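Side-chain contacts in ribonucleoside-diphosphate reductase (Pseudomonas aeruginosa, PDB 5IM3), which catalyses the reduction of ribonucleoside diphosphates to deoxyribonucleoside diphosphates with thioredoxin as reductant, probably supplying DNA precursors, and binds dATP as an allosteric effector: residues D352-S355 with T359-N362; K628-M633 with V658-M663; L300-D305 with A776-V781; C602-I607 with A768-A773; L239-S244 with L258-E263. All coordinates share one frame; numbering follows the deposited sequence.

Contact 1: residues D352-S355 with T359-N362; sequences DYMS and TLFN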
# COMPACT_ATOMS: atom_id res chain seq x y z
N ASP A 352 -19.07 -46.58 -21.13
CA ASP A 352 -18.73 -46.02 -22.44
C ASP A 352 -19.37 -44.66 -22.64
O ASP A 352 -18.79 -43.78 -23.28
CB ASP A 352 -19.16 -46.97 -23.55
CG ASP A 352 -18.28 -48.21 -23.64
OD1 ASP A 352 -17.36 -48.35 -22.81
OD2 ASP A 352 -18.52 -49.04 -24.54
N TYR A 353 -20.58 -44.47 -22.10
CA TYR A 353 -21.32 -43.22 -22.16
C TYR A 353 -22.14 -43.13 -20.89
O TYR A 353 -22.49 -44.16 -20.29
CB TYR A 353 -22.20 -43.15 -23.41
CG TYR A 353 -23.38 -42.21 -23.33
CD1 TYR A 353 -24.61 -42.64 -22.84
CD2 TYR A 353 -23.28 -40.89 -23.75
CE1 TYR A 353 -25.70 -41.78 -22.76
CE2 TYR A 353 -24.35 -40.02 -23.68
CZ TYR A 353 -25.56 -40.47 -23.19
OH TYR A 353 -26.63 -39.61 -23.12
N MET A 354 -22.44 -41.91 -20.45
CA MET A 354 -23.23 -41.72 -19.24
C MET A 354 -24.24 -40.62 -19.48
O MET A 354 -23.88 -39.50 -19.87
CB MET A 354 -22.34 -41.38 -18.04
CG MET A 354 -23.05 -41.45 -16.70
SD MET A 354 -23.85 -43.05 -16.40
CE MET A 354 -22.44 -44.15 -16.44
N SER A 355 -25.51 -40.93 -19.26
CA SER A 355 -26.55 -39.93 -19.35
C SER A 355 -26.33 -38.85 -18.31
O SER A 355 -25.60 -39.03 -17.33
CB SER A 355 -27.93 -40.58 -19.17
OG SER A 355 -28.11 -41.65 -20.08
N THR A 359 -31.34 -37.40 -16.10
CA THR A 359 -31.77 -38.66 -16.70
C THR A 359 -31.48 -39.82 -15.76
O THR A 359 -32.37 -40.63 -15.47
CB THR A 359 -31.07 -38.87 -18.05
OG1 THR A 359 -31.53 -37.89 -18.98
CG2 THR A 359 -31.38 -40.26 -18.60
N LEU A 360 -30.25 -39.91 -15.26
CA LEU A 360 -29.90 -40.98 -14.33
C LEU A 360 -30.85 -41.02 -13.14
O LEU A 360 -31.21 -42.11 -12.66
CB LEU A 360 -28.46 -40.80 -13.84
CG LEU A 360 -27.37 -41.05 -14.88
CD1 LEU A 360 -26.02 -40.78 -14.26
CD2 LEU A 360 -27.44 -42.48 -15.41
N PHE A 361 -31.27 -39.86 -12.65
CA PHE A 361 -32.05 -39.81 -11.42
C PHE A 361 -33.52 -40.13 -11.66
O PHE A 361 -34.16 -40.76 -10.81
CB PHE A 361 -31.91 -38.44 -10.77
CG PHE A 361 -32.42 -38.39 -9.36
CD1 PHE A 361 -33.72 -38.00 -9.08
CD2 PHE A 361 -31.59 -38.74 -8.30
CE1 PHE A 361 -34.19 -37.96 -7.78
CE2 PHE A 361 -32.06 -38.70 -7.00
CZ PHE A 361 -33.36 -38.31 -6.74
N ASN A 362 -34.07 -39.72 -12.81
CA ASN A 362 -35.52 -39.76 -13.00
C ASN A 362 -35.99 -40.75 -14.05
O ASN A 362 -37.17 -41.10 -14.04
CB ASN A 362 -36.02 -38.36 -13.40
CG ASN A 362 -35.85 -37.36 -12.28
OD1 ASN A 362 -36.07 -37.68 -11.11
ND2 ASN A 362 -35.44 -36.15 -12.63
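M354 and S355 meet T359 and L360 beside the ring of Y353. A630 CB lies over one face of that ring, while M633 CE and L660 CD1 sit near its edges. Strand 353-355 of the barrel sheet, antiparallel to strand 600-608, passes through a single residue into helix 357-362. L360 links both strand residues. Its CG and CD1 lie against the carbonyl of S355, with L360 CD1 3.6 Å from S355 O. Its two methyls also fork around a sulfur: L360 CD1 and CD2 are each 3.8 Å from M354 SD. M354 reaches this place by leaving with CG anti to the backbone N (chi1 -168°) and then bending at the next two torsions. The two side chains cross at about a right angle. I775 packs on both, and helices 319-330 and 337-349 add F323 and L348 around M354. T359 makes the other half of the contact. Its hydroxyl is hydrogen-bonded to L370 O, and its methyl is the part turned to the strand. S355 meets that methyl mainly with carbon: S355 CB is 3.5 Å from T359 CG2, and S355 OG is 3.8 Å from T359 CG2.

Contact 2: residues K628-M633 with V658-M663; sequences KTAVRM and VGLGIM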
# COMPACT_ATOMS: atom_id res chain seq x y z
N LYS A 628 -23.45 -43.67 -31.89
CA LYS A 628 -24.74 -44.00 -32.50
C LYS A 628 -25.79 -44.28 -31.44
O LYS A 628 -26.93 -43.80 -31.54
CB LYS A 628 -24.59 -45.20 -33.43
CG LYS A 628 -24.00 -44.87 -34.79
CD LYS A 628 -24.00 -46.10 -35.69
CE LYS A 628 -23.78 -45.73 -37.15
NZ LYS A 628 -24.01 -46.90 -38.05
N THR A 629 -25.43 -45.06 -30.41
CA THR A 629 -26.39 -45.37 -29.36
C THR A 629 -26.63 -44.18 -28.44
O THR A 629 -27.74 -43.99 -27.95
CB THR A 629 -25.91 -46.57 -28.55
OG1 THR A 629 -25.78 -47.71 -29.41
CG2 THR A 629 -26.89 -46.91 -27.43
N ALA A 630 -25.59 -43.37 -28.21
CA ALA A 630 -25.74 -42.18 -27.37
C ALA A 630 -26.76 -41.22 -27.96
O ALA A 630 -27.66 -40.74 -27.26
CB ALA A 630 -24.39 -41.49 -27.19
N VAL A 631 -26.63 -40.92 -29.25
CA VAL A 631 -27.55 -39.98 -29.89
C VAL A 631 -28.98 -40.49 -29.83
O VAL A 631 -29.92 -39.73 -29.58
CB VAL A 631 -27.10 -39.70 -31.34
CG1 VAL A 631 -28.13 -38.83 -32.07
CG2 VAL A 631 -25.73 -39.03 -31.36
N ARG A 632 -29.17 -41.80 -30.05
CA ARG A 632 -30.51 -42.36 -29.97
C ARG A 632 -31.10 -42.17 -28.58
O ARG A 632 -32.25 -41.75 -28.43
CB ARG A 632 -30.49 -43.84 -30.35
CG ARG A 632 -31.88 -44.45 -30.46
CD ARG A 632 -31.83 -45.95 -30.74
NE ARG A 632 -33.15 -46.49 -31.02
CZ ARG A 632 -33.71 -46.54 -32.23
NH1 ARG A 632 -33.05 -46.08 -33.29
NH2 ARG A 632 -34.92 -47.06 -32.38
N MET A 633 -30.32 -42.49 -27.54
CA MET A 633 -30.79 -42.30 -26.18
C MET A 633 -31.16 -40.84 -25.93
O MET A 633 -32.18 -40.56 -25.28
CB MET A 633 -29.72 -42.75 -25.19
CG MET A 633 -29.41 -44.24 -25.27
SD MET A 633 -27.97 -44.73 -24.31
CE MET A 633 -28.51 -44.37 -22.64
N VAL A 658 -30.14 -31.91 -29.08
CA VAL A 658 -29.48 -32.69 -28.04
C VAL A 658 -28.08 -32.13 -27.87
O VAL A 658 -27.61 -31.32 -28.67
CB VAL A 658 -29.44 -34.20 -28.37
CG1 VAL A 658 -30.86 -34.75 -28.54
CG2 VAL A 658 -28.60 -34.47 -29.61
N GLY A 659 -27.42 -32.56 -26.80
CA GLY A 659 -26.07 -32.12 -26.52
C GLY A 659 -25.17 -33.25 -26.06
O GLY A 659 -25.09 -33.55 -24.86
N LEU A 660 -24.49 -33.89 -27.01
CA LEU A 660 -23.56 -34.98 -26.70
C LEU A 660 -22.17 -34.39 -26.47
O LEU A 660 -21.60 -33.76 -27.37
CB LEU A 660 -23.52 -36.00 -27.84
CG LEU A 660 -22.58 -37.19 -27.67
CD1 LEU A 660 -23.06 -38.10 -26.55
CD2 LEU A 660 -22.45 -37.97 -28.97
N GLY A 661 -21.63 -34.59 -25.26
CA GLY A 661 -20.33 -34.09 -24.89
C GLY A 661 -19.31 -35.19 -24.71
O GLY A 661 -19.49 -36.33 -25.15
N ILE A 662 -18.21 -34.84 -24.04
CA ILE A 662 -17.12 -35.77 -23.77
C ILE A 662 -16.62 -35.58 -22.35
O ILE A 662 -16.81 -34.52 -21.73
CB ILE A 662 -15.95 -35.60 -24.76
CG1 ILE A 662 -15.45 -34.15 -24.75
CG2 ILE A 662 -16.38 -36.01 -26.17
CD1 ILE A 662 -14.15 -33.94 -25.50
N MET A 663 -15.97 -36.61 -21.83
CA MET A 663 -15.28 -36.54 -20.55
C MET A 663 -14.12 -37.52 -20.56
O MET A 663 -14.01 -38.38 -21.44
CB MET A 663 -16.23 -36.81 -19.37
CG MET A 663 -16.97 -38.13 -19.44
SD MET A 663 -17.97 -38.41 -17.96
CE MET A 663 -18.74 -39.97 -18.36
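Helix 620-640 lies over strand 659-663 with V631 and L660 as the nearest backbone pair, their CA atoms 7.1 Å apart. Three side chains carry the contact, and L660 is the one from the strand. It sends one methyl to each of two successive helix residues. L660 CD1 meets the methyl of A630 tip to tip, with A630 CB 3.7 Å away. L660 CD2 reaches V631 CG2 more loosely, at 4.2 Å. The side chains of V631 and L660 cross at about a right angle. With CG of L660 anti to the backbone N (chi1 180°), its branched end is directed at the helix. V631 answers with CG2, the methyl that stands beside its own backbone N. G659 and G661 flank L660 and have no side chains, so L660 makes the close contacts from the strand. All three residues are buried, and the interaction is purely apolar. R632 forms salt bridges with E334 and E706, and T629 bonds to E343. The contact belongs to a beta-alpha-beta crossover. Strands 600-608 and 659-663 are parallel neighbours in the barrel sheet. The connection between them holds helices 620-640 and 646-655, and the first packs on L660. On the strand's other edge, L660 is bonded through its backbone to I766 and A768. Strand 353-355 lies alongside, paired with strand 600-608, while L703 of helix 679-707 touches V631.

Contact 3: residues L300-D305 with A776-V781; sequences LQTLYD and ANITGV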
# COMPACT_ATOMS: atom_id res chain seq x y z
N LEU A 300 -19.07 -45.55 -6.60
CA LEU A 300 -20.14 -46.31 -5.96
C LEU A 300 -20.78 -45.51 -4.84
O LEU A 300 -22.01 -45.49 -4.71
CB LEU A 300 -19.60 -47.64 -5.44
CG LEU A 300 -20.65 -48.61 -4.87
CD1 LEU A 300 -21.62 -49.03 -5.95
CD2 LEU A 300 -19.97 -49.84 -4.25
N GLN A 301 -19.96 -44.85 -4.01
CA GLN A 301 -20.49 -43.94 -3.00
C GLN A 301 -21.46 -42.94 -3.61
O GLN A 301 -22.53 -42.68 -3.06
CB GLN A 301 -19.34 -43.21 -2.30
CG GLN A 301 -18.81 -43.92 -1.07
CD GLN A 301 -19.63 -43.63 0.17
OE1 GLN A 301 -20.65 -44.28 0.43
NE2 GLN A 301 -19.21 -42.63 0.94
N THR A 302 -21.09 -42.36 -4.76
CA THR A 302 -21.92 -41.34 -5.39
C THR A 302 -23.30 -41.90 -5.73
O THR A 302 -24.33 -41.30 -5.39
CB THR A 302 -21.24 -40.81 -6.64
OG1 THR A 302 -19.98 -40.21 -6.29
CG2 THR A 302 -22.11 -39.77 -7.34
N LEU A 303 -23.34 -43.04 -6.42
CA LEU A 303 -24.61 -43.64 -6.78
C LEU A 303 -25.41 -44.03 -5.55
O LEU A 303 -26.60 -43.72 -5.43
CB LEU A 303 -24.38 -44.85 -7.69
CG LEU A 303 -23.81 -44.55 -9.08
CD1 LEU A 303 -23.53 -45.83 -9.84
CD2 LEU A 303 -24.76 -43.65 -9.87
N TYR A 304 -24.76 -44.71 -4.60
CA TYR A 304 -25.47 -45.21 -3.43
C TYR A 304 -26.05 -44.07 -2.60
O TYR A 304 -27.17 -44.16 -2.10
CB TYR A 304 -24.54 -46.06 -2.57
CG TYR A 304 -25.19 -46.55 -1.29
CD1 TYR A 304 -25.88 -47.76 -1.25
CD2 TYR A 304 -25.12 -45.80 -0.12
CE1 TYR A 304 -26.47 -48.20 -0.09
CE2 TYR A 304 -25.71 -46.24 1.05
CZ TYR A 304 -26.38 -47.44 1.06
OH TYR A 304 -26.97 -47.88 2.22
N ASP A 305 -25.29 -42.99 -2.44
CA ASP A 305 -25.73 -41.91 -1.56
C ASP A 305 -26.93 -41.17 -2.13
O ASP A 305 -27.84 -40.80 -1.39
CB ASP A 305 -24.58 -40.93 -1.30
CG ASP A 305 -23.47 -41.55 -0.47
OD1 ASP A 305 -23.69 -42.61 0.15
OD2 ASP A 305 -22.37 -40.95 -0.42
N ALA A 776 -18.52 -37.99 -14.23
CA ALA A 776 -17.11 -38.36 -14.30
C ALA A 776 -16.69 -39.10 -13.04
O ALA A 776 -15.94 -40.08 -13.12
CB ALA A 776 -16.25 -37.11 -14.50
N ASN A 777 -17.16 -38.66 -11.87
CA ASN A 777 -16.90 -39.39 -10.64
C ASN A 777 -17.53 -40.77 -10.67
O ASN A 777 -16.96 -41.74 -10.16
CB ASN A 777 -17.42 -38.60 -9.44
CG ASN A 777 -16.60 -37.36 -9.15
OD1 ASN A 777 -15.75 -36.96 -9.95
ND2 ASN A 777 -16.85 -36.74 -8.01
N ILE A 778 -18.73 -40.89 -11.24
CA ILE A 778 -19.39 -42.19 -11.32
C ILE A 778 -18.56 -43.14 -12.18
O ILE A 778 -18.39 -44.31 -11.83
CB ILE A 778 -20.82 -42.03 -11.87
CG1 ILE A 778 -21.69 -41.25 -10.88
CG2 ILE A 778 -21.45 -43.40 -12.14
CD1 ILE A 778 -23.05 -40.86 -11.42
N THR A 779 -18.03 -42.65 -13.29
CA THR A 779 -17.27 -43.48 -14.22
C THR A 779 -15.78 -43.50 -13.91
O THR A 779 -15.05 -44.30 -14.51
CB THR A 779 -17.48 -42.99 -15.66
OG1 THR A 779 -17.09 -41.61 -15.76
CG2 THR A 779 -18.94 -43.13 -16.06
N GLY A 780 -15.31 -42.65 -13.00
CA GLY A 780 -13.92 -42.68 -12.56
C GLY A 780 -12.93 -42.05 -13.51
O GLY A 780 -11.79 -42.52 -13.61
N VAL A 781 -13.31 -40.97 -14.19
CA VAL A 781 -12.46 -40.31 -15.17
C VAL A 781 -12.38 -38.82 -14.84
O VAL A 781 -13.04 -38.33 -13.92
CB VAL A 781 -12.96 -40.52 -16.61
CG1 VAL A 781 -12.96 -42.01 -16.96
CG2 VAL A 781 -14.36 -39.92 -16.80
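I778 of helix 773-779 packs between T302 and L303 of helix 297-307. Its CD1 meets L303 CD2 at 3.6 Å, the shortest approach between the two segments. Its CG2 branch lies against the same leucine, with I778 CG2 3.9 Å from L303 CD1. The root of the longer branch takes the threonine methyl: I778 CG1 is 3.9 Å from T302 CG2. The side chains of T302 and L303 each cross that of I778 at about a right angle. N777 adds only its CB, which lies near T302 OG1. The torsion of T302 sorts its two branches. The methyl stands anti to the backbone N and faces I778, while the hydroxyl (chi1 -61°) lies beside that N and bonds to L298 O one turn back. Further out, F295, F308 and F322 pack on L303, and L360 reaches the tip of I778. Helix 773-779 ends just past the contact at G780, which has positive phi. The contact joins the all-alpha part of the chain to the barrel part across 470 residues. Aliphatic carbon meets aliphatic carbon, and the one hydroxyl at the margin bonds within its own helix, so shape and burial, not directional bonds, join the helices.

Contact 4: residues C602-I607 with A768-A773; sequences CNLGSI and AIAPTA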
# COMPACT_ATOMS: atom_id res chain seq x y z
N CYS A 602 -32.03 -28.28 -22.75
CA CYS A 602 -30.77 -28.96 -23.01
C CYS A 602 -30.89 -30.42 -22.58
O CYS A 602 -31.08 -30.71 -21.39
CB CYS A 602 -29.61 -28.30 -22.27
SG CYS A 602 -29.84 -26.54 -21.90
N ASN A 603 -30.78 -31.33 -23.54
CA ASN A 603 -30.82 -32.76 -23.29
C ASN A 603 -29.41 -33.31 -23.51
O ASN A 603 -28.92 -33.30 -24.65
CB ASN A 603 -31.86 -33.42 -24.19
CG ASN A 603 -33.11 -32.56 -24.38
OD1 ASN A 603 -33.93 -32.42 -23.47
ND2 ASN A 603 -33.25 -31.97 -25.56
N LEU A 604 -28.77 -33.78 -22.44
CA LEU A 604 -27.31 -33.89 -22.40
C LEU A 604 -26.84 -35.28 -22.00
O LEU A 604 -27.50 -35.99 -21.23
CB LEU A 604 -26.71 -32.88 -21.42
CG LEU A 604 -27.05 -31.42 -21.67
CD1 LEU A 604 -26.46 -30.55 -20.56
CD2 LEU A 604 -26.54 -30.99 -23.04
N GLY A 605 -25.67 -35.64 -22.51
CA GLY A 605 -24.94 -36.84 -22.13
C GLY A 605 -23.52 -36.71 -22.63
O GLY A 605 -23.21 -35.85 -23.45
N SER A 606 -22.65 -37.58 -22.13
CA SER A 606 -21.22 -37.43 -22.39
C SER A 606 -20.55 -38.76 -22.70
O SER A 606 -20.76 -39.76 -21.99
CB SER A 606 -20.52 -36.76 -21.21
OG SER A 606 -20.81 -35.38 -21.18
N ILE A 607 -19.73 -38.76 -23.75
CA ILE A 607 -18.90 -39.90 -24.08
C ILE A 607 -17.74 -39.99 -23.10
O ILE A 607 -17.20 -38.96 -22.66
CB ILE A 607 -18.38 -39.79 -25.53
CG1 ILE A 607 -19.54 -39.61 -26.52
CG2 ILE A 607 -17.53 -41.00 -25.88
CD1 ILE A 607 -20.50 -40.79 -26.57
N ALA A 768 -22.48 -30.72 -27.50
CA ALA A 768 -22.18 -29.67 -26.54
C ALA A 768 -21.38 -30.30 -25.41
O ALA A 768 -21.75 -31.37 -24.92
CB ALA A 768 -23.45 -29.01 -26.00
N ILE A 769 -20.29 -29.65 -25.01
CA ILE A 769 -19.42 -30.16 -23.95
C ILE A 769 -19.78 -29.40 -22.68
O ILE A 769 -19.40 -28.24 -22.50
CB ILE A 769 -17.93 -30.01 -24.31
CG1 ILE A 769 -17.61 -30.80 -25.58
CG2 ILE A 769 -17.06 -30.51 -23.15
CD1 ILE A 769 -16.18 -30.61 -26.07
N ALA A 770 -20.50 -30.07 -21.80
CA ALA A 770 -20.95 -29.52 -20.53
C ALA A 770 -20.09 -30.05 -19.39
O ALA A 770 -19.37 -31.04 -19.55
CB ALA A 770 -22.41 -29.90 -20.29
N PRO A 771 -20.13 -29.40 -18.23
CA PRO A 771 -19.45 -29.98 -17.06
C PRO A 771 -20.02 -31.36 -16.75
O PRO A 771 -21.17 -31.67 -17.07
CB PRO A 771 -19.75 -28.97 -15.94
CG PRO A 771 -20.04 -27.69 -16.66
CD PRO A 771 -20.73 -28.10 -17.92
N THR A 772 -19.20 -32.19 -16.12
CA THR A 772 -19.53 -33.59 -15.87
C THR A 772 -19.13 -34.00 -14.47
O THR A 772 -18.66 -35.12 -14.24
CB THR A 772 -18.85 -34.51 -16.89
OG1 THR A 772 -17.43 -34.44 -16.70
CG2 THR A 772 -19.19 -34.10 -18.31
N ALA A 773 -19.30 -33.09 -13.50
CA ALA A 773 -18.85 -33.33 -12.13
C ALA A 773 -19.24 -34.72 -11.65
O ALA A 773 -18.37 -35.56 -11.34
CB ALA A 773 -19.44 -32.26 -11.21
O HOH W 1 -19.47 -32.88 -21.57
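S606 and T772 form the close end of this contact, and L604 and A770 the looser one. At the close end S606 OG touches the methyl of T772, with S606 OG 3.5 Å from T772 CG2. Both residues are buried. T772 CG2 stands anti to its carbonyl carbon (chi1 65° for the hydroxyl), which points the methyl at the serine. The hydroxyl of T772 serves another purpose and accepts from S784 N. The loose end is partly exposed. There the tip of L604 rests on a single methyl, with L604 CD1 4.1 Å from A770 CB. E589 also packs on A770.

Between the two ends a water joins strand to loop. S606 OG donates to the water at 2.9 Å, and the water donates to A770 O at 2.7 Å. The serine hydroxyl therefore has a polar partner although its nearest neighbour across the contact is a methyl. The water also supplies the loop carbonyl with a donor, so the polar link between the segments is indirect.

Residues 768-773 lead into helix 773-779, and T772 sits at its N-cap position without a side-chain capping bond. Residues 602-607 lie on strand 600-608, which pairs with strands 353-355, 373-377 and 659-663. C602 forms a disulfide with C373 of the antiparallel neighbour 373-377. Such a cysteine pair on adjacent strands is characteristic of the ten-stranded alpha-beta barrel of class I ribonucleotide reductases, and is consistent with the oxidised form of their redox-active thiols.

Contact 5: residues L239-S244 with L258-E263; sequences LGVAES and LPAYIE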
# COMPACT_ATOMS: atom_id res chain seq x y z
N LEU A 239 -35.75 -57.04 -0.71
CA LEU A 239 -36.54 -57.66 -1.76
C LEU A 239 -36.94 -59.09 -1.43
O LEU A 239 -37.67 -59.70 -2.22
CB LEU A 239 -35.77 -57.64 -3.08
CG LEU A 239 -35.53 -56.26 -3.69
CD1 LEU A 239 -34.61 -56.36 -4.90
CD2 LEU A 239 -36.86 -55.62 -4.08
N GLY A 240 -36.50 -59.64 -0.31
CA GLY A 240 -36.82 -61.01 0.03
C GLY A 240 -36.18 -62.05 -0.86
O GLY A 240 -36.61 -63.20 -0.86
N VAL A 241 -35.16 -61.67 -1.64
CA VAL A 241 -34.47 -62.63 -2.49
C VAL A 241 -33.49 -63.46 -1.67
O VAL A 241 -33.53 -64.69 -1.68
CB VAL A 241 -33.76 -61.90 -3.64
CG1 VAL A 241 -32.99 -62.89 -4.52
CG2 VAL A 241 -34.76 -61.13 -4.48
N ALA A 242 -32.60 -62.79 -0.94
CA ALA A 242 -31.63 -63.48 -0.10
C ALA A 242 -31.23 -62.56 1.04
O ALA A 242 -31.22 -61.33 0.90
CB ALA A 242 -30.39 -63.89 -0.91
N GLU A 243 -30.91 -63.17 2.18
CA GLU A 243 -30.46 -62.40 3.34
C GLU A 243 -28.98 -62.04 3.26
O GLU A 243 -28.50 -61.26 4.09
CB GLU A 243 -30.73 -63.20 4.62
CG GLU A 243 -31.16 -62.35 5.81
CD GLU A 243 -32.49 -61.66 5.58
OE1 GLU A 243 -32.72 -60.59 6.19
OE2 GLU A 243 -33.31 -62.17 4.78
N SER A 244 -28.26 -62.57 2.27
CA SER A 244 -26.83 -62.32 2.10
C SER A 244 -26.41 -62.93 0.77
O SER A 244 -27.08 -63.83 0.25
CB SER A 244 -26.02 -62.92 3.26
OG SER A 244 -24.63 -62.83 3.01
N LEU A 258 -34.28 -58.47 -10.20
CA LEU A 258 -34.89 -57.46 -11.07
C LEU A 258 -36.41 -57.47 -10.99
O LEU A 258 -37.01 -56.43 -10.69
CB LEU A 258 -34.39 -57.65 -12.50
CG LEU A 258 -35.12 -56.83 -13.57
CD1 LEU A 258 -34.97 -55.33 -13.31
CD2 LEU A 258 -34.61 -57.19 -14.96
N PRO A 259 -37.10 -58.59 -11.26
CA PRO A 259 -38.57 -58.56 -11.15
C PRO A 259 -39.06 -58.23 -9.76
O PRO A 259 -40.08 -57.55 -9.61
CB PRO A 259 -38.98 -59.97 -11.59
CG PRO A 259 -37.80 -60.81 -11.34
CD PRO A 259 -36.61 -59.93 -11.61
N ALA A 260 -38.35 -58.69 -8.72
CA ALA A 260 -38.71 -58.31 -7.36
C ALA A 260 -38.53 -56.81 -7.15
O ALA A 260 -39.31 -56.18 -6.42
CB ALA A 260 -37.86 -59.08 -6.35
N TYR A 261 -37.52 -56.22 -7.78
CA TYR A 261 -37.28 -54.79 -7.63
C TYR A 261 -38.38 -53.98 -8.30
O TYR A 261 -38.91 -53.03 -7.71
CB TYR A 261 -35.91 -54.43 -8.22
CG TYR A 261 -35.72 -52.94 -8.43
CD1 TYR A 261 -35.35 -52.12 -7.38
CD2 TYR A 261 -35.92 -52.37 -9.68
CE1 TYR A 261 -35.18 -50.76 -7.57
CE2 TYR A 261 -35.75 -51.01 -9.88
CZ TYR A 261 -35.38 -50.21 -8.82
OH TYR A 261 -35.21 -48.86 -9.01
N ILE A 262 -38.75 -54.35 -9.53
CA ILE A 262 -39.78 -53.61 -10.25
C ILE A 262 -41.12 -53.69 -9.53
O ILE A 262 -41.86 -52.71 -9.46
CB ILE A 262 -39.89 -54.13 -11.70
CG1 ILE A 262 -38.58 -53.90 -12.45
CG2 ILE A 262 -41.06 -53.45 -12.42
CD1 ILE A 262 -38.21 -52.43 -12.64
N GLU A 263 -41.45 -54.86 -8.98
CA GLU A 263 -42.73 -55.03 -8.31
C GLU A 263 -42.82 -54.15 -7.08
O GLU A 263 -43.82 -53.45 -6.87
CB GLU A 263 -42.96 -56.50 -7.95
CG GLU A 263 -44.38 -56.80 -7.48
CD GLU A 263 -44.65 -58.29 -7.36
OE1 GLU A 263 -43.71 -59.10 -7.56
OE2 GLU A 263 -45.81 -58.66 -7.07
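L239 packs on A260 and Y261 over a turn of helix 250-267 that is held by its own backbone bond, I262 N to L258 O at 2.9 Å; the contact itself is carbon packing. The next bond of that helix runs from E263 N to P259 O, at 3.1 Å. The helix is kinked at P259, whose nitrogen makes no bond to the turn before.

L239 leans on the outside of this turn. Its CD2 lies 3.4 Å from A260 O, a carbon resting against a carbonyl oxygen, and 3.7 Å from Y261 CA. Its CD1 comes to Y261 CB at 4.1 Å. Lower on the side chain, L239 CB lies 4.1 Å from A260 CB. The methyl of A260 is thus met at the root of the leucine, while the branched tip passes on to Y261. V241 adds a lighter touch beside it, with V241 CG2 4.2 Å from A260 CB.

Y261 offers only its CB and backbone here. Its ring, with CG anti to the backbone N (chi1 165°), heads inward to V271, I309 and I321, and its hydroxyl makes a weak hydrogen bond to E317. F316 packs on L239.

The contact packs the C-terminal end of helix 219-239 against the next helix, 250-267. The first helix ends in a Schellman motif at G240, whose positive phi turns the chain out of it. No polar bond joins the two segments. They are therefore held by aliphatic van der Waals packing, at a partly exposed edge where Y261 is the buried member.

Overall arrangement
Contacts 1, 2 and 4 share the barrel sheet and touch one another. Strand 600-608, in contact 4, lies between strand 353-355 of contact 1 and strand 659-663 of contact 2. Contact 3 is a helix-helix pair. It meets contact 1 where M354 CE packs on T779 CG2, and its helix 773-779 follows directly on the loop of contact 4. Contacts 1, 2 and 3 are buried, and joined by packing without cross-segment hydrogen bonds. Contact 4 is partly exposed and is the one with a bridging water. Contact 5 is peripheral: its centre is about 33 Å from the centre of the chain, it touches none of the others, and it joins successive helices.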